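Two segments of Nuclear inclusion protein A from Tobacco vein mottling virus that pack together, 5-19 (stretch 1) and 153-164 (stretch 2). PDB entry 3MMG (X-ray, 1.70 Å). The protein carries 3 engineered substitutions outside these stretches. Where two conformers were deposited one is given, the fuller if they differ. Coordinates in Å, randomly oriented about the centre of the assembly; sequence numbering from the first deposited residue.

Stretch 1 (5-19) LKGVRDFNPISACVC
Stretch 2 153-164: SPLVSIIDGNIL

Stretch 1 runs as an extended segment, a short helix beginning at Asn-12, and a strand at Val-18 and Cys-19. Stretch 2 is a strand from Pro-154 to Ser-157, a turn, and a returning strand from Ile-163. Its hairpin is held by Leu-164 N to Leu-155 O (2.8 Å), Ser-157 N to Asn-162 O (2.9 Å) and Gly-161 N to Ser-157 O (2.9 Å). The nearest CA pairs are Lys-6 CA to Ile-158 CA (7.1 Å), Phe-11 CA to Gly-161 CA (7.5 Å) and Val-18 CA to Ser-153 CA (7.7 Å). No direct hydrogen bond joins the stretches, which bury 557 Å² in total.

Leu-5 makes no contact. Lys-6 (phi/psi -72/149, chi m, m, t, t) points toward stretch 2. Its aliphatic part does the packing: Lys-6 CG lies 3.7 Å from Ile-158 CD1, and Lys-6 CE 4.0 Å from Ile-159 CD1. Ile-158 is p, p and Ile-159 is m, m. Gly-7 and Val-8 stay clear.

Arg-9 (-133/148, chi t, t, m, then -76°) reaches over the turn. Gly-161 N, Ser-157 O and Asp-160 C lie over one face of its guanidinium. Arg-9 NH2 is 3.2 Å from Ile-159 O, but the angle is too poor for a hydrogen bond. A water makes the polar link, accepting from Arg-9 NE (2.9 Å) and donating to Ile-158 O (2.6 Å). Gly-161 (67/10) suits its place because its phi is positive and an ideal CB would sit 2.7 Å from Arg-9 NH1, a clash.

The Asp-10 side chain is out of reach of stretch 2. Asp-10 OD1 accepts from Asn-12 N (3.0 Å) and Asn-12 ND2 (2.9 Å), bracing the start of the helix.

Phe-11 (-101/6, chi1 -61°, chi2 95°) is at the N-cap position. Its CB points sideways, but the ring end comes nearer. The ring edge meets Val-156 and Ile-158, with Phe-11 CE2 3.8 Å from Val-156 CG1 and Phe-11 CZ 4.3 Å from Ile-158 CG2.

Ile-14 (-67/-50, m, t) is buried and points toward stretch 2. Its branched apolar side chain spans several neighbours. Ile-14 CD1 is 3.6 Å from Val-156 CG1 and 3.8 Å from Gly-161 O. Ile-14 CG2 is 3.8 Å from Pro-154 CG and 4.2 Å from Ile-163 CD1. Val-156 is t and Ile-163 is m, t.

A type I turn from Ser-15 to Val-18 leads into the strand, with Val-18 N bonded to Ser-15 O (3.2 Å). Val-18 (-79/138, t) closes the contact, Val-18 CG2 lying 4.0 Å from Pro-154 CG.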

# COMPACT_ATOMS: atom_id res chain seq x y z
N LEU A 5 -8.70 -25.70 1.61
CA LEU A 5 -8.43 -24.45 0.91
C LEU A 5 -9.72 -23.78 0.43
O LEU A 5 -10.71 -24.46 0.04
CB LEU A 5 -7.53 -24.73 -0.29
CG LEU A 5 -6.27 -25.48 0.13
CD1 LEU A 5 -5.54 -26.10 -1.05
CD2 LEU A 5 -5.34 -24.56 0.96
N LYS A 6 -9.71 -22.45 0.43
CA LYS A 6 -10.87 -21.66 0.05
C LYS A 6 -11.10 -21.75 -1.46
O LYS A 6 -10.15 -21.87 -2.24
CB LYS A 6 -10.66 -20.21 0.43
CG LYS A 6 -10.63 -19.96 1.96
CD LYS A 6 -11.93 -20.39 2.60
CE LYS A 6 -12.13 -19.62 3.91
NZ LYS A 6 -13.54 -19.76 4.42
N GLY A 7 -12.37 -21.65 -1.84
CA GLY A 7 -12.80 -21.71 -3.24
C GLY A 7 -12.57 -20.41 -3.99
O GLY A 7 -11.94 -19.47 -3.49
N VAL A 8 -13.11 -20.36 -5.20
CA VAL A 8 -12.95 -19.17 -6.07
C VAL A 8 -13.46 -17.87 -5.42
O VAL A 8 -14.51 -17.86 -4.77
CB VAL A 8 -13.59 -19.42 -7.48
CG1 VAL A 8 -12.89 -20.62 -8.16
CG2 VAL A 8 -15.13 -19.64 -7.40
N ARG A 9 -12.68 -16.80 -5.56
CA ARG A 9 -13.00 -15.46 -5.01
C ARG A 9 -12.78 -14.40 -6.07
O ARG A 9 -11.89 -14.55 -6.91
CB ARG A 9 -12.11 -15.16 -3.77
CG ARG A 9 -12.19 -13.72 -3.21
CD ARG A 9 -11.56 -13.57 -1.81
NE ARG A 9 -12.34 -14.22 -0.76
CZ ARG A 9 -13.48 -13.75 -0.24
NH1 ARG A 9 -13.99 -12.59 -0.65
NH2 ARG A 9 -14.11 -14.45 0.69
N ASP A 10 -13.59 -13.33 -6.00
CA ASP A 10 -13.51 -12.23 -6.94
C ASP A 10 -12.67 -11.10 -6.36
O ASP A 10 -13.11 -10.41 -5.42
CB ASP A 10 -14.93 -11.70 -7.21
CG ASP A 10 -15.01 -10.81 -8.46
OD1 ASP A 10 -14.01 -10.19 -8.83
OD2 ASP A 10 -16.10 -10.73 -9.09
N PHE A 11 -11.48 -10.89 -6.92
CA PHE A 11 -10.61 -9.80 -6.45
C PHE A 11 -10.66 -8.58 -7.36
O PHE A 11 -9.88 -7.62 -7.20
CB PHE A 11 -9.15 -10.28 -6.37
CG PHE A 11 -8.95 -11.41 -5.42
CD1 PHE A 11 -8.95 -12.72 -5.87
CD2 PHE A 11 -8.73 -11.16 -4.07
CE1 PHE A 11 -8.74 -13.78 -4.97
CE2 PHE A 11 -8.52 -12.20 -3.16
CZ PHE A 11 -8.53 -13.50 -3.63
N ASN A 12 -11.54 -8.62 -8.35
CA ASN A 12 -11.55 -7.55 -9.34
C ASN A 12 -11.88 -6.16 -8.82
O ASN A 12 -11.26 -5.19 -9.26
CB ASN A 12 -12.44 -7.94 -10.52
CG ASN A 12 -11.83 -9.05 -11.31
OD1 ASN A 12 -10.84 -8.83 -12.02
ND2 ASN A 12 -12.36 -10.25 -11.16
N PRO A 13 -12.84 -6.05 -7.89
CA PRO A 13 -13.08 -4.71 -7.33
C PRO A 13 -11.86 -4.06 -6.65
O PRO A 13 -11.71 -2.83 -6.69
CB PRO A 13 -14.17 -4.96 -6.30
CG PRO A 13 -14.93 -6.15 -6.83
CD PRO A 13 -13.82 -7.03 -7.38
N ILE A 14 -11.02 -4.88 -6.02
CA ILE A 14 -9.76 -4.37 -5.46
C ILE A 14 -8.80 -3.92 -6.55
O ILE A 14 -8.28 -2.80 -6.48
CB ILE A 14 -9.08 -5.40 -4.53
CG1 ILE A 14 -10.03 -5.75 -3.38
CG2 ILE A 14 -7.73 -4.88 -4.03
CD1 ILE A 14 -9.75 -7.09 -2.75
N SER A 15 -8.57 -4.78 -7.53
CA SER A 15 -7.73 -4.47 -8.68
C SER A 15 -8.14 -3.17 -9.38
O SER A 15 -7.28 -2.43 -9.87
CB SER A 15 -7.76 -5.64 -9.66
OG SER A 15 -7.00 -5.35 -10.81
N ALA A 16 -9.44 -2.90 -9.43
CA ALA A 16 -9.97 -1.70 -10.09
C ALA A 16 -9.53 -0.40 -9.39
O ALA A 16 -9.56 0.66 -10.00
CB ALA A 16 -11.48 -1.77 -10.19
N CYS A 17 -9.16 -0.50 -8.11
CA CYS A 17 -8.72 0.63 -7.30
C CYS A 17 -7.21 0.71 -7.12
O CYS A 17 -6.70 1.64 -6.52
CB CYS A 17 -9.38 0.57 -5.93
SG CYS A 17 -11.18 0.78 -6.08
N VAL A 18 -6.47 -0.26 -7.67
CA VAL A 18 -5.03 -0.22 -7.55
C VAL A 18 -4.48 0.76 -8.57
O VAL A 18 -4.95 0.79 -9.72
CB VAL A 18 -4.42 -1.63 -7.73
CG1 VAL A 18 -2.89 -1.55 -7.85
CG2 VAL A 18 -4.83 -2.50 -6.56
N CYS A 19 -3.50 1.56 -8.14
CA CYS A 19 -2.84 2.59 -8.97
C CYS A 19 -1.36 2.28 -9.13
O CYS A 19 -0.75 1.58 -8.29
CB CYS A 19 -2.91 3.95 -8.27
SG CYS A 19 -4.51 4.54 -7.74
N SER A 153 1.29 -2.84 -2.93
CA SER A 153 0.32 -3.83 -3.40
C SER A 153 -0.51 -4.32 -2.23
O SER A 153 0.05 -4.71 -1.18
CB SER A 153 1.00 -5.00 -4.12
OG SER A 153 1.81 -4.53 -5.21
N PRO A 154 -1.85 -4.30 -2.36
CA PRO A 154 -2.66 -4.82 -1.25
C PRO A 154 -2.48 -6.31 -0.97
O PRO A 154 -2.33 -7.12 -1.89
CB PRO A 154 -4.11 -4.56 -1.70
CG PRO A 154 -4.05 -4.40 -3.18
CD PRO A 154 -2.67 -3.81 -3.48
N LEU A 155 -2.49 -6.64 0.32
CA LEU A 155 -2.66 -8.01 0.80
C LEU A 155 -4.08 -8.19 1.26
O LEU A 155 -4.57 -7.42 2.11
CB LEU A 155 -1.69 -8.31 1.94
CG LEU A 155 -0.20 -8.51 1.60
CD1 LEU A 155 0.01 -9.68 0.63
CD2 LEU A 155 0.47 -7.22 1.07
N VAL A 156 -4.74 -9.18 0.69
CA VAL A 156 -6.19 -9.34 0.81
C VAL A 156 -6.51 -10.65 1.53
O VAL A 156 -5.98 -11.70 1.17
CB VAL A 156 -6.87 -9.33 -0.60
CG1 VAL A 156 -8.39 -9.49 -0.49
CG2 VAL A 156 -6.55 -8.02 -1.33
N SER A 157 -7.37 -10.60 2.54
CA SER A 157 -7.75 -11.84 3.24
C SER A 157 -8.58 -12.77 2.34
O SER A 157 -9.51 -12.34 1.67
CB SER A 157 -8.62 -11.49 4.46
OG SER A 157 -9.14 -12.70 5.02
N ILE A 158 -8.24 -14.06 2.34
CA ILE A 158 -9.09 -15.02 1.64
C ILE A 158 -10.26 -15.50 2.50
O ILE A 158 -11.10 -16.30 2.05
CB ILE A 158 -8.26 -16.22 1.08
CG1 ILE A 158 -7.32 -16.82 2.14
CG2 ILE A 158 -7.45 -15.76 -0.09
CD1 ILE A 158 -7.97 -17.69 3.21
N ILE A 159 -10.35 -15.00 3.74
CA ILE A 159 -11.53 -15.27 4.59
C ILE A 159 -12.72 -14.42 4.14
O ILE A 159 -13.81 -14.94 3.88
CB ILE A 159 -11.24 -15.00 6.09
CG1 ILE A 159 -9.98 -15.76 6.59
CG2 ILE A 159 -12.46 -15.35 6.94
CD1 ILE A 159 -10.04 -17.28 6.43
N ASP A 160 -12.51 -13.11 4.02
CA ASP A 160 -13.62 -12.18 3.74
C ASP A 160 -13.31 -11.12 2.68
O ASP A 160 -14.13 -10.19 2.47
CB ASP A 160 -14.05 -11.51 5.06
CG ASP A 160 -12.95 -10.65 5.68
OD1 ASP A 160 -11.84 -10.51 5.08
OD2 ASP A 160 -13.18 -10.14 6.79
N GLY A 161 -12.17 -11.24 1.99
CA GLY A 161 -11.79 -10.27 0.95
C GLY A 161 -11.46 -8.85 1.42
O GLY A 161 -11.31 -7.96 0.60
N ASN A 162 -11.33 -8.64 2.72
CA ASN A 162 -10.90 -7.34 3.23
C ASN A 162 -9.42 -7.10 2.93
O ASN A 162 -8.62 -8.04 2.88
CB ASN A 162 -11.09 -7.25 4.74
CG ASN A 162 -12.57 -7.05 5.16
OD1 ASN A 162 -13.54 -7.38 4.44
ND2 ASN A 162 -12.72 -6.51 6.36
N ILE A 163 -9.06 -5.83 2.74
CA ILE A 163 -7.65 -5.47 2.57
C ILE A 163 -7.03 -5.38 3.96
O ILE A 163 -7.55 -4.63 4.80
CB ILE A 163 -7.51 -4.15 1.82
CG1 ILE A 163 -8.21 -4.25 0.43
CG2 ILE A 163 -6.03 -3.73 1.71
CD1 ILE A 163 -8.24 -2.93 -0.31
N LEU A 164 -5.93 -6.11 4.18
CA LEU A 164 -5.34 -6.20 5.54
C LEU A 164 -4.07 -5.36 5.66
O LEU A 164 -3.64 -5.05 6.77
CB LEU A 164 -5.00 -7.63 5.89
CG LEU A 164 -6.13 -8.65 5.82
CD1 LEU A 164 -5.64 -9.98 6.41
CD2 LEU A 164 -7.42 -8.18 6.49
O HOH W 1 -11.70 -17.01 -0.42